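Local coordinates for protein 2-Keto-3-deoxy-(6-phospho-)gluconate aldolase (Thermoproteus tenax, PDB 2R91) that belongs to the dihydrodipicolinate synthetase family of TIM-barrel aldolases and assembles from four chains, at residues I80-A83 / K84-E87; P103-S106 / E107-A111; V194-S197 / A198-P202; V243-L246 / V247-F250. All coordinates share one frame; numbering follows the deposited sequence.

Contact 1 (I80-A83 / K84-E87); sequences IALA and KYAE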
loop_
_atom_site.group_PDB
_atom_site.type_symbol
_atom_site.label_atom_id
_atom_site.label_comp_id
_atom_site.label_asym_id
_atom_site.label_seq_id
_atom_site.Cartn_x
_atom_site.Cartn_y
_atom_site.Cartn_z
ATOM N N ILE A 80 -18.394 -6.520 24.827
ATOM C CA ILE A 80 -19.766 -6.858 25.253
ATOM C C ILE A 80 -20.134 -6.246 26.604
ATOM O O ILE A 80 -21.188 -5.651 26.759
ATOM C CB ILE A 80 -19.945 -8.384 25.309
ATOM C CG1 ILE A 80 -19.939 -8.976 23.885
ATOM C CG2 ILE A 80 -21.229 -8.758 26.034
ATOM C CD1 ILE A 80 -19.562 -10.434 23.885
ATOM N N ALA A 81 -19.269 -6.394 27.589
ATOM C CA ALA A 81 -19.542 -5.844 28.911
ATOM C C ALA A 81 -19.724 -4.320 28.855
ATOM O O ALA A 81 -20.620 -3.765 29.499
ATOM C CB ALA A 81 -18.418 -6.196 29.873
ATOM N N LEU A 82 -18.848 -3.623 28.125
ATOM C CA LEU A 82 -18.943 -2.177 28.088
ATOM C C LEU A 82 -20.172 -1.754 27.290
ATOM O O LEU A 82 -20.820 -0.767 27.606
ATOM C CB LEU A 82 -17.681 -1.554 27.464
ATOM C CG LEU A 82 -17.711 -0.035 27.313
ATOM C CD1 LEU A 82 -17.725 0.608 28.698
ATOM C CD2 LEU A 82 -16.500 0.522 26.472
ATOM N N ALA A 83 -20.482 -2.474 26.234
ATOM C CA ALA A 83 -21.706 -2.130 25.478
ATOM C C ALA A 83 -22.947 -2.165 26.377
ATOM O O ALA A 83 -23.805 -1.271 26.323
ATOM C CB ALA A 83 -21.887 -3.062 24.272
ATOM N N LYS A 84 -23.045 -3.199 27.222
ATOM C CA LYS A 84 -24.193 -3.278 28.141
ATOM C C LYS A 84 -24.158 -2.123 29.138
ATOM O O LYS A 84 -25.192 -1.519 29.425
ATOM C CB LYS A 84 -24.222 -4.637 28.878
ATOM C CG LYS A 84 -24.337 -5.851 27.997
ATOM C CD LYS A 84 -24.328 -7.138 28.841
ATOM C CE LYS A 84 -24.366 -8.392 27.991
ATOM N NZ LYS A 84 -23.673 -9.662 28.598
ATOM N N TYR A 85 -22.973 -1.806 29.662
ATOM C CA TYR A 85 -22.802 -0.682 30.582
ATOM C C TYR A 85 -23.229 0.653 29.957
ATOM O O TYR A 85 -23.980 1.447 30.567
ATOM C CB TYR A 85 -21.342 -0.578 31.039
ATOM C CG TYR A 85 -21.122 0.430 32.146
ATOM C CD1 TYR A 85 -21.588 0.166 33.452
ATOM C CD2 TYR A 85 -20.488 1.648 31.905
ATOM C CE1 TYR A 85 -21.432 1.069 34.465
ATOM C CE2 TYR A 85 -20.301 2.563 32.929
ATOM C CZ TYR A 85 -20.781 2.250 34.218
ATOM O OH TYR A 85 -20.618 3.114 35.249
ATOM N N ALA A 86 -22.740 0.914 28.743
ATOM C CA ALA A 86 -23.091 2.143 28.022
ATOM C C ALA A 86 -24.609 2.247 27.847
ATOM O O ALA A 86 -25.208 3.298 28.080
ATOM C CB ALA A 86 -22.394 2.163 26.662
ATOM N N GLU A 87 -25.224 1.156 27.436
ATOM C CA GLU A 87 -26.673 1.133 27.289
ATOM C C GLU A 87 -27.393 1.478 28.598
ATOM O O GLU A 87 -28.377 2.231 28.596
ATOM C CB GLU A 87 -27.120 -0.226 26.789
ATOM C CG GLU A 87 -28.638 -0.293 26.582
ATOM C CD GLU A 87 -29.038 -1.635 26.033
ATOM O OE1 GLU A 87 -28.824 -2.640 26.724
ATOM O OE2 GLU A 87 -29.520 -1.707 24.896
#
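Ile80 and Lys84 run side by side on helix 76-88, the helical limb of the beta-alpha-beta unit that joins strands 67-70 and 93-96 of the TIM barrel. The lysine chain stays extended beyond CG and its end passes the gamma methyl of the isoleucine, with Lys84 CE 3.7 Å from Ile80 CG2. Its CG is turned anti to the carbonyl carbon (chi1 -60°), which places Lys84 CG 3.4 Å from Ile80 O, over the preceding turn. On a second side of the helix, Leu82 CD1 meets the Tyr85 ring obliquely at CD2, a loose apolar contact of 4.4 Å. Four i to i+4 backbone bonds set these spacings, from Lys84 N to Ile80 O through Glu87 N to Ala83 O. Further out, Leu82 and Tyr85 pack on helix 50-63, where Asp58 OD1 hydrogen-bonds Tyr85 OH, while Ile80 rests on Leu117 and Ala120 of helix 107-120. Glu87 OE2 accepts from the backbone N of both Ser122 and Ile123, tying the helix to the chain that leads into strand 125-129. The straightest of the four backbone bonds runs from Ala86 N to Leu82 O, 2.8 Å long with an angle of 172° at the hydrogen.

Contact 2 (P103-S106 / E107-A111); sequences PRLS and ERQIA
Ser106 and Gln109 meet where an extended loop turns into helix 107-120, and the first helical backbone bond, from Ile110 N to Ser106 O, is 3.1 Å long. Ser106 is the N-cap, and with Gln109 it forms a capping box. Gln109 N donates to Ser106 OG at 3.0 Å. In return Ser106 N gives its hydrogen to Gln109 OE1 at 2.9 Å, nearly straight at 169°, with the donor tilted 20° from the plane of the side-chain carbonyl. The serine hydroxyl reaches the first turn because OG sits between its own backbone N and carbonyl carbon (chi1 73°). Gln109 CG passes 3.3 Å from Ser106 OG, and the chain, extended beyond CG, carries OE1 to Ser106 N. Both ends of that amide are held, since Gln109 NE2 donates to the backbone O of Tyr263 of the second subunit, so its rotation is probably well fixed. Leu105 crosses Gln109 and Ile110 at about a right angle, and its CB is 4.0 Å from Ile110 CD1. Beyond the cap, Arg108 makes a salt bridge through NE to Glu269 of the second subunit, and Ser106 packs on Ile237 of that chain. Within its own chain, Leu105 and Ile110 lie against Pro99 and Arg136, so the start of helix 107-120 is set between the loop after strand 93-96, the loop between helices 131-134 and 140-146, and the subunit interface.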
loop_
_atom_site.group_PDB
_atom_site.type_symbol
_atom_site.label_atom_id
_atom_site.label_comp_id
_atom_site.label_asym_id
_atom_site.label_seq_id
_atom_site.Cartn_x
_atom_site.Cartn_y
_atom_site.Cartn_z
ATOM N N PRO A 103 -3.081 -9.157 11.919
ATOM C CA PRO A 103 -3.286 -9.248 10.471
ATOM C C PRO A 103 -4.001 -10.544 10.152
ATOM O O PRO A 103 -3.822 -11.554 10.834
ATOM C CB PRO A 103 -1.846 -9.276 9.896
ATOM C CG PRO A 103 -0.931 -8.912 11.040
ATOM C CD PRO A 103 -1.669 -9.365 12.289
ATOM N N ARG A 104 -4.855 -10.515 9.152
ATOM C CA ARG A 104 -5.400 -11.751 8.635
ATOM C C ARG A 104 -6.217 -12.590 9.633
ATOM O O ARG A 104 -6.139 -13.815 9.621
ATOM C CB ARG A 104 -4.272 -12.594 8.018
ATOM C CG ARG A 104 -3.663 -11.978 6.740
ATOM C CD ARG A 104 -2.556 -12.892 6.181
ATOM N NE ARG A 104 -1.479 -13.054 7.161
ATOM C CZ ARG A 104 -0.196 -12.790 6.929
ATOM N NH1 ARG A 104 0.209 -12.397 5.720
ATOM N NH2 ARG A 104 0.686 -12.959 7.908
ATOM N N LEU A 105 -7.015 -11.936 10.469
ATOM C CA LEU A 105 -8.129 -12.614 11.106
ATOM C C LEU A 105 -9.060 -13.056 9.965
ATOM O O LEU A 105 -8.997 -12.504 8.871
ATOM C CB LEU A 105 -8.841 -11.661 12.069
ATOM C CG LEU A 105 -7.962 -11.144 13.230
ATOM C CD1 LEU A 105 -8.746 -10.238 14.127
ATOM C CD2 LEU A 105 -7.394 -12.291 14.061
ATOM N N SER A 106 -9.903 -14.050 10.200
ATOM C CA SER A 106 -10.804 -14.541 9.161
ATOM C C SER A 106 -12.075 -13.716 9.092
ATOM O O SER A 106 -12.445 -13.033 10.054
ATOM C CB SER A 106 -11.148 -16.023 9.402
ATOM O OG SER A 106 -12.030 -16.139 10.491
ATOM N N GLU A 107 -12.761 -13.763 7.952
ATOM C CA GLU A 107 -14.080 -13.152 7.860
ATOM C C GLU A 107 -15.027 -13.700 8.930
ATOM O O GLU A 107 -15.840 -12.949 9.481
ATOM C CB GLU A 107 -14.682 -13.359 6.455
ATOM C CG GLU A 107 -13.912 -12.560 5.376
ATOM C CD GLU A 107 -14.526 -12.625 3.947
ATOM O OE1 GLU A 107 -13.902 -12.046 3.022
ATOM O OE2 GLU A 107 -15.613 -13.250 3.750
ATOM N N ARG A 108 -14.949 -15.007 9.216
ATOM C CA ARG A 108 -15.823 -15.579 10.256
ATOM C C ARG A 108 -15.554 -14.920 11.618
ATOM O O ARG A 108 -16.479 -14.606 12.343
ATOM C CB ARG A 108 -15.689 -17.120 10.377
ATOM C CG ARG A 108 -16.722 -17.718 11.364
ATOM C CD ARG A 108 -16.522 -19.232 11.624
ATOM N NE ARG A 108 -15.298 -19.423 12.398
ATOM C CZ ARG A 108 -15.222 -19.317 13.715
ATOM N NH1 ARG A 108 -16.310 -19.067 14.417
ATOM N NH2 ARG A 108 -14.037 -19.446 14.325
ATOM N N GLN A 109 -14.281 -14.695 11.943
ATOM C CA GLN A 109 -13.953 -14.070 13.232
ATOM C C GLN A 109 -14.488 -12.646 13.354
ATOM O O GLN A 109 -15.061 -12.267 14.388
ATOM C CB GLN A 109 -12.448 -14.125 13.492
ATOM C CG GLN A 109 -11.937 -15.560 13.783
ATOM C CD GLN A 109 -10.423 -15.626 13.778
ATOM O OE1 GLN A 109 -9.774 -14.985 12.945
ATOM N NE2 GLN A 109 -9.843 -16.438 14.684
ATOM N N ILE A 110 -14.295 -11.853 12.301
ATOM C CA ILE A 110 -14.811 -10.476 12.289
ATOM C C ILE A 110 -16.339 -10.462 12.439
ATOM O O ILE A 110 -16.894 -9.649 13.167
ATOM C CB ILE A 110 -14.444 -9.714 10.970
ATOM C CG1 ILE A 110 -12.940 -9.743 10.683
ATOM C CG2 ILE A 110 -14.964 -8.274 11.018
ATOM C CD1 ILE A 110 -12.150 -9.353 11.861
ATOM N N ALA A 111 -17.015 -11.338 11.716
ATOM C CA ALA A 111 -18.485 -11.373 11.736
ATOM C C ALA A 111 -19.017 -11.768 13.093
ATOM O O ALA A 111 -19.976 -11.188 13.558
ATOM C CB ALA A 111 -19.027 -12.351 10.665
#

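Contact 3 (V194-S197 / A198-P202); sequences VASS and ANYLP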
loop_
_atom_site.group_PDB
_atom_site.type_symbol
_atom_site.label_atom_id
_atom_site.label_comp_id
_atom_site.label_asym_id
_atom_site.label_seq_id
_atom_site.Cartn_x
_atom_site.Cartn_y
_atom_site.Cartn_z
ATOM N N VAL A 194 -18.119 13.068 11.859
ATOM C CA VAL A 194 -17.512 12.818 13.159
ATOM C C VAL A 194 -16.040 13.214 13.092
ATOM O O VAL A 194 -15.154 12.382 13.096
ATOM C CB VAL A 194 -17.629 11.314 13.595
ATOM C CG1 VAL A 194 -17.144 11.130 15.047
ATOM C CG2 VAL A 194 -19.050 10.812 13.473
ATOM N N ALA A 195 -15.784 14.503 13.058
ATOM C CA ALA A 195 -14.434 15.005 12.844
ATOM C C ALA A 195 -13.748 15.451 14.141
ATOM O O ALA A 195 -14.343 16.137 14.985
ATOM C CB ALA A 195 -14.477 16.169 11.782
ATOM N N SER A 196 -12.463 15.124 14.267
ATOM C CA SER A 196 -11.658 15.497 15.441
ATOM C C SER A 196 -11.662 16.990 15.738
ATOM O O SER A 196 -11.587 17.398 16.901
ATOM C CB SER A 196 -10.214 15.008 15.254
ATOM O OG SER A 196 -9.546 15.785 14.246
ATOM N N SER A 197 -11.766 17.822 14.692
ATOM C CA SER A 197 -11.792 19.275 14.887
ATOM C C SER A 197 -13.049 19.803 15.609
ATOM O O SER A 197 -13.085 20.970 16.011
ATOM C CB SER A 197 -11.654 20.021 13.539
ATOM O OG SER A 197 -12.689 19.642 12.663
ATOM N N ALA A 198 -14.082 18.981 15.767
ATOM C CA ALA A 198 -15.191 19.403 16.640
ATOM C C ALA A 198 -14.721 19.629 18.079
ATOM O O ALA A 198 -15.405 20.293 18.850
ATOM C CB ALA A 198 -16.365 18.426 16.586
ATOM N N ASN A 199 -13.566 19.082 18.442
ATOM C CA ASN A 199 -12.993 19.396 19.745
ATOM C C ASN A 199 -12.550 20.842 19.881
ATOM O O ASN A 199 -12.770 21.459 20.912
ATOM C CB ASN A 199 -11.794 18.501 20.070
ATOM C CG ASN A 199 -12.219 17.107 20.430
ATOM O OD1 ASN A 199 -12.700 16.874 21.543
ATOM N ND2 ASN A 199 -12.104 16.184 19.477
ATOM N N TYR A 200 -11.849 21.354 18.863
ATOM C CA TYR A 200 -11.199 22.665 19.000
ATOM C C TYR A 200 -11.870 23.786 18.230
ATOM O O TYR A 200 -11.719 24.937 18.608
ATOM C CB TYR A 200 -9.701 22.591 18.667
ATOM C CG TYR A 200 -9.329 21.880 17.362
ATOM C CD1 TYR A 200 -9.252 22.578 16.156
ATOM C CD2 TYR A 200 -8.968 20.527 17.362
ATOM C CE1 TYR A 200 -8.869 21.919 14.962
ATOM C CE2 TYR A 200 -8.589 19.868 16.196
ATOM C CZ TYR A 200 -8.527 20.582 14.998
ATOM O OH TYR A 200 -8.155 19.928 13.840
ATOM N N LEU A 201 -12.599 23.458 17.163
ATOM C CA LEU A 201 -13.301 24.471 16.362
ATOM C C LEU A 201 -14.700 24.051 15.954
ATOM O O LEU A 201 -15.053 24.072 14.764
ATOM C CB LEU A 201 -12.466 24.878 15.102
ATOM C CG LEU A 201 -11.331 25.832 15.432
ATOM C CD1 LEU A 201 -10.279 25.892 14.289
ATOM C CD2 LEU A 201 -11.906 27.228 15.760
ATOM N N PRO A 202 -15.544 23.693 16.951
ATOM C CA PRO A 202 -16.915 23.302 16.627
ATOM C C PRO A 202 -17.639 24.428 15.884
ATOM O O PRO A 202 -18.474 24.151 15.037
ATOM C CB PRO A 202 -17.561 23.085 18.034
ATOM C CG PRO A 202 -16.685 23.859 19.002
ATOM C CD PRO A 202 -15.280 23.647 18.405
#
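The loop that leaves the last barrel strand, 192-193, coils through a tight series of turns before helix 202-213, and within it the Tyr200 ring lies over the backbone of Ser197. Ser197 CA stands over one ring face in a CH-pi contact, 3.7 Å from the Tyr200 centroid, 22° off the ring normal and offset toward the rim. Ser197 CB approaches the same ring at Tyr200 CZ, 3.5 Å away. Tyr200 CG lies between its own backbone N and carbonyl carbon (chi1 49°), and this rotation brings the ring back over the turn. At the ring's edge, in its plane, is Leu201 CD1. In the TIM-barrel setting this is the buried passage out of the eighth strand: Ala198 packs on strand 2-6, the first of the barrel. Ser196 O takes two bonds from one residue, from Asn199 ND2 in its carbonyl plane on a lone pair at 2.9 Å and from Asn199 N above that plane at 3.0 Å. The other amide atom, Asn199 OD1, accepts from His24 NE2 and Ile8 N, and ND2 also donates to Pro6 O. Ser197 O receives Leu201 N at 2.8 Å and a weak bond from Tyr200 N. Asp179 uses OD2 for Ser196 OG and OD1 for Ser197 OG, and Tyr239 OH is hydrogen-bonded to both Ser196 OG and Tyr200 OH.

Contact 4 (V243-L246 / V247-F250); sequences VYEL and VEIF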
loop_
_atom_site.group_PDB
_atom_site.type_symbol
_atom_site.label_atom_id
_atom_site.label_comp_id
_atom_site.label_asym_id
_atom_site.label_seq_id
_atom_site.Cartn_x
_atom_site.Cartn_y
_atom_site.Cartn_z
ATOM N N VAL A 243 -4.171 17.875 19.219
ATOM C CA VAL A 243 -5.601 18.178 19.334
ATOM C C VAL A 243 -5.879 18.901 20.665
ATOM O O VAL A 243 -6.663 19.867 20.712
ATOM C CB VAL A 243 -6.479 16.874 19.196
ATOM C CG1 VAL A 243 -7.956 17.134 19.595
ATOM C CG2 VAL A 243 -6.425 16.297 17.799
ATOM N N TYR A 244 -5.214 18.448 21.732
ATOM C CA TYR A 244 -5.403 19.014 23.076
ATOM C C TYR A 244 -4.932 20.460 23.133
ATOM O O TYR A 244 -5.614 21.332 23.707
ATOM C CB TYR A 244 -4.556 18.238 24.090
ATOM C CG TYR A 244 -5.012 16.836 24.381
ATOM C CD1 TYR A 244 -5.741 16.545 25.565
ATOM C CD2 TYR A 244 -4.687 15.775 23.508
ATOM C CE1 TYR A 244 -6.151 15.223 25.840
ATOM C CE2 TYR A 244 -5.099 14.461 23.770
ATOM C CZ TYR A 244 -5.816 14.196 24.969
ATOM O OH TYR A 244 -6.207 12.883 25.241
ATOM N N GLU A 245 -3.766 20.726 22.531
ATOM C CA GLU A 245 -3.262 22.104 22.504
ATOM C C GLU A 245 -4.135 23.004 21.624
ATOM O O GLU A 245 -4.359 24.179 21.965
ATOM C CB GLU A 245 -1.768 22.151 22.104
ATOM C CG GLU A 245 -1.143 23.560 22.058
ATOM C CD GLU A 245 -1.092 24.223 23.440
ATOM O OE1 GLU A 245 -1.215 23.512 24.448
ATOM O OE2 GLU A 245 -0.948 25.456 23.507
ATOM N N LEU A 246 -4.641 22.463 20.506
ATOM C CA LEU A 246 -5.587 23.204 19.666
ATOM C C LEU A 246 -6.858 23.609 20.444
ATOM O O LEU A 246 -7.378 24.721 20.279
ATOM C CB LEU A 246 -5.947 22.422 18.397
ATOM C CG LEU A 246 -4.785 22.195 17.408
ATOM C CD1 LEU A 246 -5.238 21.318 16.257
ATOM C CD2 LEU A 246 -4.229 23.557 16.872
ATOM N N VAL A 247 -7.381 22.706 21.274
ATOM C CA VAL A 247 -8.486 23.099 22.168
ATOM C C VAL A 247 -8.091 24.289 23.052
ATOM O O VAL A 247 -8.842 25.264 23.161
ATOM C CB VAL A 247 -8.959 21.921 23.072
ATOM C CG1 VAL A 247 -10.096 22.379 24.066
ATOM C CG2 VAL A 247 -9.426 20.757 22.206
ATOM N N GLU A 248 -6.927 24.225 23.695
ATOM C CA GLU A 248 -6.508 25.356 24.544
ATOM C C GLU A 248 -6.404 26.642 23.712
ATOM O O GLU A 248 -6.929 27.699 24.089
ATOM C CB GLU A 248 -5.171 25.056 25.244
ATOM C CG GLU A 248 -5.242 23.752 26.025
ATOM C CD GLU A 248 -4.369 23.693 27.265
ATOM O OE1 GLU A 248 -3.602 24.670 27.542
ATOM O OE2 GLU A 248 -4.471 22.655 27.970
ATOM N N ILE A 249 -5.723 26.541 22.571
ATOM C CA ILE A 249 -5.559 27.701 21.673
ATOM C C ILE A 249 -6.873 28.358 21.254
ATOM O O ILE A 249 -7.054 29.567 21.412
ATOM C CB ILE A 249 -4.769 27.320 20.406
ATOM C CG1 ILE A 249 -3.309 27.022 20.772
ATOM C CG2 ILE A 249 -4.851 28.468 19.343
ATOM C CD1 ILE A 249 -2.504 26.320 19.631
ATOM N N PHE A 250 -7.799 27.571 20.726
ATOM C CA PHE A 250 -8.992 28.136 20.142
ATOM C C PHE A 250 -10.163 28.316 21.118
ATOM O O PHE A 250 -11.058 29.147 20.870
ATOM C CB PHE A 250 -9.447 27.290 18.963
ATOM C CG PHE A 250 -8.546 27.395 17.749
ATOM C CD1 PHE A 250 -8.554 28.541 16.951
ATOM C CD2 PHE A 250 -7.723 26.352 17.394
ATOM C CE1 PHE A 250 -7.727 28.633 15.814
ATOM C CE2 PHE A 250 -6.897 26.442 16.262
ATOM C CZ PHE A 250 -6.893 27.578 15.493
HETATM O O HOH W 1 -0.759 23.508 27.676
#
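The Phe250 ring has Leu246 O at its edge, near the ring plane, 3.3 Å from Phe250 CD2, while over the centre of one face stands Ile249 CG2 from the same turn of helix 239-251. This helix follows the eight-stranded TIM barrel in the chain and packs against helices 217-237 and 267-276. Leu246 and Phe250 run side by side, with Leu246 CD2 4.0 Å from Phe250 CE2, and both reach Ile230 of helix 217-237. On a second side of the helix Glu245 crosses Ile249 at about a right angle, its CG 3.9 Å from Ile249 CD1. The glutamate is bent at chi2 (65°), which turns its carboxylate toward the following turn; OE2 then pairs with Arg274 NE in a salt bridge. Glu248 comes across Glu245 at about a right angle, the carboxylate planes 40° apart, and its OE2 accepts from Ala255 N. The two like charges would be expected to disfavour each other, an effect probably eased by Arg274 and by a water that bridges the OE1 atoms. Glu245 OE1 and Glu248 OE1 remain 4.1 Å apart, and the water donates to them over 3.3 Å and 3.1 Å respectively.

How the contacts relate
Along the chain the four contacts follow in series, 80-87, 103-111, 194-202 and 243-250. Contacts 1 and 2 belong to successive outer helices of the barrel, 76-88 and 107-120, on either side of strand 93-96 in the sequence; their centres are 23 Å apart and they do not touch. Contact 3 is the innermost, its centre about 8 Å from the chain centre, and contact 4 is directly against it, with centres 10 Å apart: Tyr200 and Asn199 pack on Leu246, Val247 and Phe250. Contacts 2 and 4 lie on opposite sides of the chain's centre, 38 Å between centres. Helices 217-237 and 239-251 thus pack on the loop that leaves the eighth strand, while contact 2 faces the second subunit.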